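Local atomic coordinates of TRAP dicarboxylate transporter-DctP subunit (Desulfovibrio salexigens, PDB entry 4N6D), a protein that probably captures an organic acid or related small solute in the periplasm and delivers it to a TRAP membrane transporter. Residues Leu32-Phe37 and Ala88-Val93; Leu122-Leu127 and Leu142-Ser147; Pro157-Asp162 and Ser286-Lys291; Val187-Ser192 and Gly201-Leu206; Ser209-Lys214 and Asp271-Arg276. All coordinates share one frame; numbering follows the deposited sequence. Where two conformers were deposited one is given.

Contact 1: residues Leu32-Phe37 and Ala88-Val93; sequences LSYANF and ADIGCV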
# COMPACT_ATOMS: atom_id res chain seq x y z
N LEU A 32 10.48 5.78 22.93
CA LEU A 32 9.34 6.01 22.05
C LEU A 32 8.52 4.74 21.86
O LEU A 32 9.08 3.68 21.55
CB LEU A 32 9.83 6.47 20.69
CG LEU A 32 10.67 7.75 20.69
CD1 LEU A 32 11.32 7.97 19.35
CD2 LEU A 32 9.80 8.93 21.12
N SER A 33 7.20 4.84 21.97
CA SER A 33 6.32 3.74 21.65
C SER A 33 5.84 3.85 20.20
O SER A 33 5.59 4.95 19.72
CB SER A 33 5.10 3.73 22.58
OG SER A 33 4.45 4.99 22.50
N TYR A 34 5.73 2.72 19.51
CA TYR A 34 5.38 2.68 18.10
C TYR A 34 4.22 1.69 17.94
O TYR A 34 4.39 0.47 18.07
CB TYR A 34 6.66 2.31 17.32
CG TYR A 34 6.64 2.42 15.82
CD1 TYR A 34 7.79 2.80 15.15
CD2 TYR A 34 5.52 2.09 15.06
CE1 TYR A 34 7.83 2.86 13.75
CE2 TYR A 34 5.56 2.17 13.67
CZ TYR A 34 6.72 2.54 13.03
OH TYR A 34 6.81 2.61 11.66
N ALA A 35 3.03 2.25 17.73
CA ALA A 35 1.81 1.47 17.56
C ALA A 35 1.67 1.04 16.11
O ALA A 35 1.98 1.80 15.21
CB ALA A 35 0.60 2.28 18.00
N ASN A 36 1.17 -0.17 15.90
CA ASN A 36 0.96 -0.68 14.56
C ASN A 36 -0.22 -1.65 14.58
O ASN A 36 -0.26 -2.54 15.41
CB ASN A 36 2.24 -1.37 14.08
CG ASN A 36 2.52 -1.12 12.63
OD1 ASN A 36 1.61 -1.06 11.80
ND2 ASN A 36 3.81 -0.96 12.31
N PHE A 37 -1.18 -1.47 13.69
CA PHE A 37 -2.43 -2.20 13.80
C PHE A 37 -2.41 -3.67 13.29
O PHE A 37 -3.08 -4.54 13.88
CB PHE A 37 -3.57 -1.41 13.15
CG PHE A 37 -3.47 -1.32 11.66
CD1 PHE A 37 -3.94 -2.35 10.85
CD2 PHE A 37 -2.89 -0.21 11.06
CE1 PHE A 37 -3.83 -2.27 9.47
CE2 PHE A 37 -2.77 -0.12 9.69
CZ PHE A 37 -3.24 -1.16 8.89
N ALA A 88 0.40 6.92 22.05
CA ALA A 88 1.60 6.35 21.47
C ALA A 88 2.38 7.50 20.88
O ALA A 88 1.79 8.50 20.47
CB ALA A 88 1.29 5.34 20.38
N ASP A 89 3.70 7.37 20.84
CA ASP A 89 4.52 8.40 20.20
C ASP A 89 4.44 8.34 18.69
O ASP A 89 4.49 9.38 18.02
CB ASP A 89 5.99 8.30 20.64
CG ASP A 89 6.15 8.51 22.15
OD1 ASP A 89 5.94 9.66 22.62
OD2 ASP A 89 6.47 7.53 22.86
N ILE A 90 4.30 7.14 18.16
CA ILE A 90 4.36 6.88 16.73
C ILE A 90 3.30 5.87 16.38
O ILE A 90 2.97 5.00 17.19
CB ILE A 90 5.75 6.29 16.33
CG1 ILE A 90 6.86 7.25 16.70
CG2 ILE A 90 5.78 5.93 14.83
CD1 ILE A 90 8.26 6.59 16.60
N GLY A 91 2.73 5.99 15.19
CA GLY A 91 1.74 5.04 14.73
C GLY A 91 1.73 4.91 13.22
O GLY A 91 2.25 5.78 12.51
N CYS A 92 1.15 3.80 12.76
CA CYS A 92 1.03 3.45 11.33
C CYS A 92 -0.40 3.59 10.85
O CYS A 92 -1.34 2.97 11.40
CB CYS A 92 1.48 2.01 11.13
SG CYS A 92 1.43 1.49 9.38
N VAL A 93 -0.57 4.41 9.82
CA VAL A 93 -1.89 4.69 9.27
C VAL A 93 -2.03 4.17 7.85
O VAL A 93 -1.21 4.48 6.99
CB VAL A 93 -2.18 6.19 9.30
CG1 VAL A 93 -3.54 6.49 8.68
CG2 VAL A 93 -2.09 6.74 10.73
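A35 N donates to I90 O at 2.8 Å in a nearly straight bond (166°), one rung of the parallel pairing of strand 32-35 with strand 90-93 in the mixed sheet of a periplasmic-binding-protein fold. I90 N bonds in turn to S33 O. Just where the pairing begins, S33 and D89 trade one backbone-to-side-chain bond each: D89 OD2 accepts the N-H of S33 at 2.9 Å, using the lone pair that faces away from OD1, and the N-H of D89 donates to S33 OG. D89 OD1 is held separately by S243. On the side of the sheet that carries Y34 and I90, the ring of Y34 has CG anti to its backbone N (chi1 -170°), and I90 CG2 sits over its face, 3.6 Å from the Y34 ring centroid, in a CH-pi contact almost on the ring normal. W51 of helix 43-58 also meets this ring, and Q47 bonds its hydroxyl. Beyond the paired strands the C92 carbonyl O approaches the edge of the F37 ring, close to its plane, 3.6 Å from F37 CD2. N36 ND2 bonds to P44 O, whereas N36 OD1, buried without a polar partner, rests 3.1 Å from C92 CB.

Contact 2: residues Leu122-Leu127 and Leu142-Ser147; sequences LALWDL and LTMFAS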
# COMPACT_ATOMS: atom_id res chain seq x y z
N LEU A 122 8.35 5.17 -3.11
CA LEU A 122 9.22 6.31 -3.31
C LEU A 122 8.44 7.47 -3.93
O LEU A 122 8.69 8.63 -3.56
CB LEU A 122 10.43 5.95 -4.16
CG LEU A 122 11.51 5.19 -3.40
CD1 LEU A 122 12.48 4.58 -4.34
CD2 LEU A 122 12.17 6.16 -2.40
N ALA A 123 7.53 7.18 -4.86
CA ALA A 123 6.72 8.25 -5.44
C ALA A 123 5.84 8.91 -4.38
O ALA A 123 5.70 10.13 -4.35
CB ALA A 123 5.86 7.75 -6.61
N LEU A 124 5.26 8.10 -3.49
CA LEU A 124 4.43 8.64 -2.41
C LEU A 124 5.22 9.58 -1.49
O LEU A 124 4.74 10.68 -1.15
CB LEU A 124 3.81 7.48 -1.62
CG LEU A 124 2.97 7.81 -0.38
CD1 LEU A 124 1.73 8.64 -0.69
CD2 LEU A 124 2.63 6.51 0.25
N TRP A 125 6.40 9.15 -1.09
CA TRP A 125 7.26 9.97 -0.22
C TRP A 125 7.63 11.27 -0.92
O TRP A 125 7.58 12.36 -0.31
CB TRP A 125 8.52 9.18 0.18
CG TRP A 125 9.45 10.02 0.97
CD1 TRP A 125 10.62 10.57 0.54
CD2 TRP A 125 9.26 10.47 2.31
NE1 TRP A 125 11.18 11.33 1.54
CE2 TRP A 125 10.38 11.27 2.64
CE3 TRP A 125 8.26 10.27 3.27
CZ2 TRP A 125 10.51 11.87 3.89
CZ3 TRP A 125 8.41 10.86 4.52
CH2 TRP A 125 9.52 11.64 4.82
N ASP A 126 8.01 11.18 -2.20
CA ASP A 126 8.34 12.38 -2.95
C ASP A 126 7.14 13.33 -3.08
O ASP A 126 7.30 14.56 -3.00
CB ASP A 126 8.86 12.07 -4.36
CG ASP A 126 10.29 11.60 -4.39
OD1 ASP A 126 10.98 11.64 -3.34
OD2 ASP A 126 10.75 11.24 -5.50
N LEU A 127 5.95 12.78 -3.31
CA LEU A 127 4.79 13.62 -3.45
C LEU A 127 4.51 14.34 -2.14
O LEU A 127 4.22 15.54 -2.13
CB LEU A 127 3.56 12.82 -3.91
CG LEU A 127 2.36 13.71 -4.23
CD1 LEU A 127 2.51 14.36 -5.62
CD2 LEU A 127 1.03 12.94 -4.12
N LEU A 142 7.13 10.58 9.63
CA LEU A 142 8.45 9.96 9.73
C LEU A 142 8.83 9.24 8.45
O LEU A 142 10.01 9.21 8.09
CB LEU A 142 8.50 8.96 10.89
CG LEU A 142 8.41 9.64 12.25
CD1 LEU A 142 8.33 8.57 13.31
CD2 LEU A 142 9.61 10.51 12.46
N THR A 143 7.86 8.58 7.82
CA THR A 143 8.07 7.94 6.51
C THR A 143 6.71 7.63 5.91
O THR A 143 5.68 7.79 6.57
CB THR A 143 8.97 6.67 6.56
OG1 THR A 143 9.38 6.32 5.22
CG2 THR A 143 8.25 5.50 7.18
N MET A 144 6.70 7.22 4.65
CA MET A 144 5.49 6.73 4.01
C MET A 144 5.90 5.58 3.12
O MET A 144 7.07 5.47 2.73
CB MET A 144 4.82 7.80 3.17
CG MET A 144 4.40 9.01 4.00
SD MET A 144 3.64 10.24 2.98
CE MET A 144 1.96 9.62 2.96
N PHE A 145 4.95 4.72 2.80
CA PHE A 145 5.20 3.62 1.88
C PHE A 145 3.88 3.05 1.38
O PHE A 145 2.83 3.45 1.83
CB PHE A 145 6.04 2.53 2.54
CG PHE A 145 5.51 2.07 3.86
CD1 PHE A 145 4.47 1.16 3.92
CD2 PHE A 145 6.06 2.53 5.04
CE1 PHE A 145 3.97 0.74 5.16
CE2 PHE A 145 5.57 2.11 6.27
CZ PHE A 145 4.52 1.23 6.33
N ALA A 146 3.97 2.14 0.44
CA ALA A 146 2.79 1.56 -0.19
C ALA A 146 2.92 0.06 -0.28
O ALA A 146 4.02 -0.48 -0.37
CB ALA A 146 2.58 2.12 -1.59
N SER A 147 1.77 -0.61 -0.30
CA SER A 147 1.73 -2.03 -0.57
C SER A 147 2.20 -2.34 -1.99
O SER A 147 2.42 -1.43 -2.79
CB SER A 147 0.29 -2.51 -0.40
OG SER A 147 -0.51 -2.06 -1.49
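L124 and W125 both carry CG anti to the backbone N (chi1 176° in each), and from successive positions on helix 117-131 their side chains reach the same strand, with M144 between them. This is helix-on-sheet packing in the binding-protein fold: helix 122-127 lies across strand 142-146, an outermost strand of its sheet within the chain, with the two axes 6.8 Å apart and their N-to-C directions 138° apart. M144 points at the helix and bends at chi3 (85°), which turns its methyl CE to L124, 3.8 Å from CD1; the two side chains cross at about a right angle. L124 divides its branches, since CD2 goes to the strand backbone and stops 3.4 Å from F145 O. The indole of W125 takes the other flank. Its six-membered ring meets the main chain of L142, T143 and M144 obliquely, with CZ3 3.5 Å from T143 CA, and CE3 also reaches M144 CG. Across the two segments the contact is wholly van der Waals, and T143 OG1 bonds instead to G259 O. F145, pointing from the helix, meets F235 ring to ring. At the indole's far corner, W125 CH2 lies 4.1 Å from L142 O.

Contact 3: residues Pro157-Asp162 and Ser286-Lys291; sequences PVRNLD and SIEMIK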
# COMPACT_ATOMS: atom_id res chain seq x y z
N PRO A 157 -8.39 -19.63 -15.11
CA PRO A 157 -7.62 -18.49 -15.65
C PRO A 157 -8.49 -17.32 -16.11
O PRO A 157 -9.51 -17.53 -16.77
CB PRO A 157 -6.91 -19.08 -16.88
CG PRO A 157 -7.05 -20.55 -16.78
CD PRO A 157 -8.18 -20.86 -15.87
N VAL A 158 -8.09 -16.11 -15.73
CA VAL A 158 -8.66 -14.89 -16.30
C VAL A 158 -7.65 -14.38 -17.32
O VAL A 158 -6.64 -13.78 -16.96
CB VAL A 158 -8.97 -13.84 -15.23
CG1 VAL A 158 -9.39 -12.55 -15.85
CG2 VAL A 158 -10.06 -14.36 -14.30
N ARG A 159 -7.91 -14.64 -18.60
CA ARG A 159 -6.98 -14.24 -19.65
C ARG A 159 -7.44 -13.00 -20.40
O ARG A 159 -6.66 -12.35 -21.09
CB ARG A 159 -6.78 -15.39 -20.62
CG ARG A 159 -6.35 -16.66 -19.93
CD ARG A 159 -5.90 -17.70 -20.91
NE ARG A 159 -5.54 -18.93 -20.20
CZ ARG A 159 -4.37 -19.14 -19.61
NH1 ARG A 159 -4.15 -20.29 -19.00
NH2 ARG A 159 -3.41 -18.23 -19.65
N ASN A 160 -8.71 -12.65 -20.23
CA ASN A 160 -9.26 -11.46 -20.86
C ASN A 160 -10.46 -10.93 -20.09
O ASN A 160 -10.88 -11.51 -19.08
CB ASN A 160 -9.66 -11.77 -22.31
CG ASN A 160 -10.64 -12.92 -22.39
OD1 ASN A 160 -11.61 -12.98 -21.63
ND2 ASN A 160 -10.39 -13.85 -23.31
N LEU A 161 -11.01 -9.83 -20.56
CA LEU A 161 -12.11 -9.21 -19.83
C LEU A 161 -13.38 -10.03 -19.85
O LEU A 161 -14.19 -9.93 -18.93
CB LEU A 161 -12.39 -7.82 -20.39
CG LEU A 161 -11.40 -6.78 -19.92
CD1 LEU A 161 -11.75 -5.47 -20.61
CD2 LEU A 161 -11.42 -6.60 -18.41
N ASP A 162 -13.58 -10.81 -20.90
CA ASP A 162 -14.77 -11.64 -20.97
C ASP A 162 -14.76 -12.66 -19.84
O ASP A 162 -15.80 -13.00 -19.29
CB ASP A 162 -14.89 -12.32 -22.33
CG ASP A 162 -16.19 -13.08 -22.51
OD1 ASP A 162 -17.27 -12.43 -22.49
OD2 ASP A 162 -16.14 -14.32 -22.68
N SER A 286 2.80 -25.00 -9.27
CA SER A 286 2.90 -24.66 -10.69
C SER A 286 1.89 -23.60 -11.10
O SER A 286 1.18 -23.76 -12.10
CB SER A 286 2.72 -25.90 -11.57
OG SER A 286 3.76 -26.84 -11.35
N ILE A 287 1.84 -22.51 -10.34
CA ILE A 287 0.97 -21.42 -10.68
C ILE A 287 1.42 -20.82 -12.00
O ILE A 287 2.58 -20.97 -12.41
CB ILE A 287 0.94 -20.33 -9.57
CG1 ILE A 287 2.33 -19.74 -9.35
CG2 ILE A 287 0.39 -20.91 -8.27
CD1 ILE A 287 2.32 -18.35 -8.73
N GLU A 288 0.49 -20.13 -12.66
CA GLU A 288 0.77 -19.49 -13.94
C GLU A 288 0.52 -18.00 -13.81
O GLU A 288 -0.52 -17.58 -13.29
CB GLU A 288 -0.12 -20.06 -15.05
CG GLU A 288 0.11 -19.39 -16.39
CD GLU A 288 -0.85 -19.84 -17.48
OE1 GLU A 288 -1.57 -20.85 -17.27
OE2 GLU A 288 -0.88 -19.18 -18.54
N MET A 289 1.47 -17.20 -14.29
CA MET A 289 1.33 -15.75 -14.34
C MET A 289 0.75 -15.34 -15.68
O MET A 289 1.24 -15.74 -16.73
CB MET A 289 2.68 -15.07 -14.13
CG MET A 289 3.45 -15.55 -12.93
SD MET A 289 2.59 -15.33 -11.36
CE MET A 289 2.31 -13.54 -11.35
N ILE A 290 -0.28 -14.52 -15.63
CA ILE A 290 -0.99 -14.09 -16.83
C ILE A 290 -1.02 -12.57 -16.95
O ILE A 290 -1.15 -11.87 -15.95
CB ILE A 290 -2.44 -14.59 -16.78
CG1 ILE A 290 -2.46 -16.12 -16.72
CG2 ILE A 290 -3.20 -14.08 -18.01
CD1 ILE A 290 -3.83 -16.70 -16.43
N LYS A 291 -0.86 -12.06 -18.17
CA LYS A 291 -1.10 -10.66 -18.47
C LYS A 291 -2.21 -10.56 -19.49
O LYS A 291 -2.26 -11.32 -20.45
CB LYS A 291 0.15 -9.99 -19.05
CG LYS A 291 1.29 -9.83 -18.06
CD LYS A 291 2.51 -9.16 -18.73
CE LYS A 291 3.69 -8.94 -17.78
NZ LYS A 291 4.24 -10.20 -17.23
O HOH W 1 -4.05 -13.15 -21.57
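A surface salt bridge laid over a small apolar patch joins the loop at 157-162 to strand 288-290, an outermost strand of the four-stranded mixed sheet in its chain. R159 and E288 carry the polar part. The arginine presents the end of its guanidinium, NH1 and NH2 side by side, and each nitrogen bonds one carboxylate oxygen: R159 NH2 to E288 OE2 at 2.9 Å and R159 NH1 to E288 OE1 at 3.2 Å. Both bonds are close to straight and both oxygens lie near the guanidinium plane. The carboxylate is turned 36° from that plane, however, so OE1 is met on its syn side somewhat out of plane, and OE2 from above the plane of the acid. An extended arginine chain, with CD anti to CA (chi2 -169°), spans the gap to the strand, where the glutamate chain crosses it at about a right angle. I290 packs against the charged pair. Its CD1 lies over one face of the guanidinium, 3.6 Å from R159 NH2, and also touches P157 CB at 3.9 Å, while CG2 packs against V158 O, which T226 bonds. One water completes the seam by donating to both R159 O and K291 O, at 2.8 Å each, bridging two backbones that share no direct hydrogen bond here. Strand 288-290 gets its backbone pairing from strand 224-226, on whose T226 the side chain of I290 also rests. The arrangement is a bidentate, end-on arginine-carboxylate pair, here joining a connecting loop to an outermost strand of the alpha/beta lobe.

Contact 4: residues Val187-Ser192 and Gly201-Leu206; sequences VSMPMS and GVVKGL
V187 and V203 face one another, both with side chains directed across the gap, and they meet obliquely: a single methyl of V203, CG1, nestles against the branched end of V187. V203 CG1 lies 3.6 Å from V187 CB and 3.8 Å from V187 CG2, with CG1 of V187 only slightly farther. With V203 CG1 anti to its own carbonyl carbon (chi1 -65°), this methyl is the one that makes the contact. M189 comes in next to this pair. Its chain is bent at chi3 (44°), and the methyl CE rests on V202 CG1 at 3.8 Å, the two side chains again crossing at a slant, with V203 CG1 at the limit of contact. The third pair is looser and differently turned: M191 and L206 cross at about a right angle, sulfur SD to methyl CD1, 4.2 Å apart. No hydrogen bond spans the two segments, so the fit is one of branched and thioether groups alone. The polar groups bond in other directions, K204 NZ to G201 O within its own turn and to E168 in a salt bridge, M189 O to R170. Both segments flank helix 194-200. The first leads into it from strand 185-187, the partner of strand 168-170; the second leaves it through G201, whose positive phi closes a Schellman motif, and runs into strand 205-208. M189 and V202 both touch A197 of this helix.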
# COMPACT_ATOMS: atom_id res chain seq x y z
N VAL A 187 -17.48 -9.72 -3.95
CA VAL A 187 -18.12 -10.26 -2.76
C VAL A 187 -17.26 -9.89 -1.57
O VAL A 187 -16.05 -10.09 -1.59
CB VAL A 187 -18.23 -11.79 -2.82
CG1 VAL A 187 -18.90 -12.34 -1.57
CG2 VAL A 187 -18.99 -12.23 -4.07
N SER A 188 -17.86 -9.34 -0.52
CA SER A 188 -17.11 -9.08 0.70
C SER A 188 -17.26 -10.25 1.65
O SER A 188 -18.35 -10.80 1.83
CB SER A 188 -17.56 -7.77 1.37
OG SER A 188 -17.06 -6.65 0.64
N MET A 189 -16.15 -10.66 2.25
CA MET A 189 -16.19 -11.72 3.23
C MET A 189 -14.85 -11.79 3.91
O MET A 189 -13.85 -11.38 3.33
CB MET A 189 -16.48 -13.05 2.56
CG MET A 189 -15.38 -13.52 1.62
SD MET A 189 -15.64 -15.26 1.19
CE MET A 189 -17.40 -15.29 0.86
N PRO A 190 -14.82 -12.34 5.13
CA PRO A 190 -13.58 -12.35 5.89
C PRO A 190 -12.52 -13.22 5.24
O PRO A 190 -12.83 -14.29 4.71
CB PRO A 190 -13.99 -12.93 7.24
CG PRO A 190 -15.45 -12.63 7.35
CD PRO A 190 -15.98 -12.73 5.96
N MET A 191 -11.27 -12.77 5.29
CA MET A 191 -10.17 -13.51 4.71
C MET A 191 -10.23 -14.97 5.20
O MET A 191 -9.99 -15.91 4.42
CB MET A 191 -8.84 -12.84 5.07
CG MET A 191 -7.64 -13.32 4.26
SD MET A 191 -7.75 -12.97 2.49
CE MET A 191 -6.95 -11.38 2.31
N SER A 192 -10.57 -15.15 6.47
CA SER A 192 -10.67 -16.49 7.07
C SER A 192 -11.73 -17.39 6.42
O SER A 192 -11.60 -18.62 6.44
CB SER A 192 -10.97 -16.38 8.56
OG SER A 192 -12.26 -15.84 8.79
N GLY A 201 -17.21 -22.33 -4.41
CA GLY A 201 -17.54 -21.54 -5.58
C GLY A 201 -18.28 -20.26 -5.24
O GLY A 201 -18.66 -19.51 -6.13
N VAL A 202 -18.46 -20.00 -3.95
CA VAL A 202 -19.05 -18.75 -3.47
C VAL A 202 -18.25 -17.52 -3.94
O VAL A 202 -18.82 -16.49 -4.32
CB VAL A 202 -19.17 -18.74 -1.95
CG1 VAL A 202 -19.62 -17.38 -1.44
CG2 VAL A 202 -20.14 -19.83 -1.51
N VAL A 203 -16.93 -17.60 -3.88
CA VAL A 203 -16.10 -16.75 -4.73
C VAL A 203 -15.19 -17.68 -5.52
O VAL A 203 -15.03 -18.85 -5.15
CB VAL A 203 -15.28 -15.69 -3.97
CG1 VAL A 203 -16.22 -14.68 -3.30
CG2 VAL A 203 -14.36 -16.33 -2.95
N LYS A 204 -14.62 -17.17 -6.60
CA LYS A 204 -13.78 -17.99 -7.46
C LYS A 204 -12.41 -17.34 -7.60
O LYS A 204 -11.62 -17.74 -8.44
CB LYS A 204 -14.46 -18.18 -8.81
CG LYS A 204 -15.82 -18.91 -8.71
CD LYS A 204 -16.47 -19.08 -10.08
CE LYS A 204 -17.71 -19.96 -10.02
NZ LYS A 204 -18.78 -19.40 -9.15
N GLY A 205 -12.13 -16.36 -6.75
CA GLY A 205 -10.80 -15.76 -6.66
C GLY A 205 -10.80 -14.59 -5.71
O GLY A 205 -11.79 -14.32 -5.03
N LEU A 206 -9.67 -13.90 -5.64
CA LEU A 206 -9.60 -12.70 -4.82
C LEU A 206 -8.75 -11.63 -5.46
O LEU A 206 -7.94 -11.90 -6.34
CB LEU A 206 -9.13 -13.02 -3.40
CG LEU A 206 -7.68 -13.41 -3.14
CD1 LEU A 206 -7.41 -13.38 -1.65
CD2 LEU A 206 -7.35 -14.77 -3.68

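Contact 5: residues Ser209-Lys214 and Asp271-Arg276; sequences SFEVLK and DEHVKR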
# COMPACT_ATOMS: atom_id res chain seq x y z
N SER A 209 -2.83 -8.27 -3.08
CA SER A 209 -1.46 -8.39 -3.53
C SER A 209 -1.02 -9.86 -3.50
O SER A 209 -1.58 -10.69 -2.77
CB SER A 209 -0.51 -7.49 -2.75
OG SER A 209 -0.60 -7.70 -1.38
N PHE A 210 -0.03 -10.18 -4.32
CA PHE A 210 0.41 -11.55 -4.53
C PHE A 210 1.00 -12.23 -3.30
O PHE A 210 1.12 -13.45 -3.28
CB PHE A 210 1.45 -11.62 -5.66
CG PHE A 210 0.89 -11.49 -7.07
CD1 PHE A 210 -0.37 -11.96 -7.40
CD2 PHE A 210 1.65 -10.91 -8.06
CE1 PHE A 210 -0.86 -11.85 -8.71
CE2 PHE A 210 1.18 -10.80 -9.36
CZ PHE A 210 -0.07 -11.27 -9.69
N GLU A 211 1.39 -11.48 -2.26
CA GLU A 211 2.01 -12.17 -1.13
C GLU A 211 1.06 -13.18 -0.47
O GLU A 211 1.51 -14.10 0.21
CB GLU A 211 2.59 -11.21 -0.08
CG GLU A 211 1.63 -10.76 0.95
CD GLU A 211 0.86 -9.59 0.48
OE1 GLU A 211 1.02 -9.25 -0.72
OE2 GLU A 211 0.14 -9.00 1.31
N VAL A 212 -0.25 -13.00 -0.66
CA VAL A 212 -1.21 -13.89 0.00
C VAL A 212 -1.14 -15.32 -0.57
O VAL A 212 -1.62 -16.27 0.04
CB VAL A 212 -2.66 -13.36 -0.10
CG1 VAL A 212 -2.77 -11.98 0.55
CG2 VAL A 212 -3.12 -13.30 -1.54
N LEU A 213 -0.56 -15.45 -1.75
CA LEU A 213 -0.45 -16.76 -2.38
C LEU A 213 0.33 -17.74 -1.52
O LEU A 213 -0.03 -18.92 -1.42
CB LEU A 213 0.18 -16.63 -3.78
CG LEU A 213 -0.80 -16.03 -4.79
CD1 LEU A 213 -0.08 -15.60 -6.06
CD2 LEU A 213 -1.97 -17.01 -5.11
N LYS A 214 1.39 -17.24 -0.87
CA LYS A 214 2.16 -18.00 0.10
C LYS A 214 1.71 -17.74 1.53
O LYS A 214 1.47 -18.67 2.28
CB LYS A 214 3.65 -17.67 0.01
CG LYS A 214 4.49 -18.44 1.01
CD LYS A 214 5.98 -18.13 0.90
CE LYS A 214 6.77 -18.90 1.96
NZ LYS A 214 8.22 -18.56 1.89
N ASP A 271 8.47 -5.86 -2.39
CA ASP A 271 8.67 -6.47 -3.71
C ASP A 271 9.43 -7.78 -3.64
O ASP A 271 9.12 -8.72 -4.37
CB ASP A 271 9.36 -5.49 -4.66
CG ASP A 271 8.45 -4.34 -5.08
OD1 ASP A 271 7.22 -4.58 -5.15
OD2 ASP A 271 8.95 -3.24 -5.37
N GLU A 272 10.43 -7.88 -2.77
CA GLU A 272 11.15 -9.15 -2.64
C GLU A 272 10.28 -10.22 -1.98
O GLU A 272 10.34 -11.39 -2.33
CB GLU A 272 12.44 -8.92 -1.85
CG GLU A 272 13.28 -10.18 -1.59
CD GLU A 272 13.83 -10.83 -2.85
OE1 GLU A 272 14.01 -10.14 -3.89
OE2 GLU A 272 14.09 -12.05 -2.80
N HIS A 273 9.44 -9.79 -1.05
CA HIS A 273 8.51 -10.69 -0.37
C HIS A 273 7.49 -11.25 -1.37
O HIS A 273 7.13 -12.43 -1.30
CB HIS A 273 7.84 -9.93 0.77
CG HIS A 273 6.95 -10.77 1.62
ND1 HIS A 273 7.43 -11.81 2.40
CD2 HIS A 273 5.61 -10.75 1.81
CE1 HIS A 273 6.42 -12.38 3.03
NE2 HIS A 273 5.31 -11.76 2.69
N VAL A 274 7.02 -10.40 -2.29
CA VAL A 274 6.18 -10.88 -3.39
C VAL A 274 6.94 -11.85 -4.26
O VAL A 274 6.41 -12.91 -4.61
CB VAL A 274 5.63 -9.70 -4.24
CG1 VAL A 274 5.09 -10.18 -5.57
CG2 VAL A 274 4.54 -9.03 -3.48
N LYS A 275 8.18 -11.52 -4.61
CA LYS A 275 8.96 -12.40 -5.46
C LYS A 275 9.10 -13.79 -4.81
O LYS A 275 8.93 -14.82 -5.47
CB LYS A 275 10.32 -11.78 -5.75
CG LYS A 275 11.16 -12.58 -6.71
CD LYS A 275 12.41 -11.80 -7.15
CE LYS A 275 13.22 -12.61 -8.17
NZ LYS A 275 14.51 -11.95 -8.49
N ARG A 276 9.38 -13.82 -3.52
CA ARG A 276 9.48 -15.09 -2.80
C ARG A 276 8.16 -15.86 -2.75
O ARG A 276 8.16 -17.11 -2.84
CB ARG A 276 10.03 -14.85 -1.39
CG ARG A 276 11.46 -14.39 -1.46
CD ARG A 276 12.10 -14.09 -0.12
NE ARG A 276 13.48 -13.64 -0.32
CZ ARG A 276 14.27 -13.18 0.64
NH1 ARG A 276 13.82 -13.11 1.90
NH2 ARG A 276 15.50 -12.79 0.35
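E211 lays its CB against the imidazole of H273, 3.6 Å from CD2, with CG a little farther from the same ring atom. The two side chains cross at a slant, and the carboxylate and ring planes stand 48° apart. Alongside, V274 divides its methyls: CG1 touches F210 CB at 3.9 Å, near the plane of the phenyl ring at its edge, and CG2 approaches the backbone N of E211 at 4.2 Å. The phenyl ring itself leads away from the helix, to strands 151-154 and 224-226. F210 and E211 are the middle residues of a type I turn from S209 to V212, which turns the chain from strand 205-208 into the short helix 212-215 and sets it against the long helix 249-285. H273 NE2 is hydrogen-bonded to D215. S277, one turn on from H273, bonds F210 O and K214 N. Across the two segments there is no hydrogen bond or salt bridge: E211 OE2 stays 6.0 Å from H273 NE2. The polar gripping therefore comes from D215 and S277, and the direct contact is carried by aliphatic carbons against an imidazole and a valine.

How the contacts relate
From the N terminus, contact 1 closes a loop of 50 residues by pairing two strands of the five-stranded sheet. Contact 2 follows in series, closing 14 residues as it packs the helix after strand 90-94 on a strand of the same sheet; I90 and L142 touch between them. Contact 3 closes a long loop of 123 residues, joining 157-162 to 286-291. Contacts 4 and 5 both fall within that span, one after the other, and meet where L206 packs on V212. Contact 4 closes 8 residues, mostly helix 194-200, and shares the four-stranded sheet with contact 3. Contact 5 closes 56, tying the strand-to-helix turn to helix 249-285, and touches contact 3 through M289 and F210.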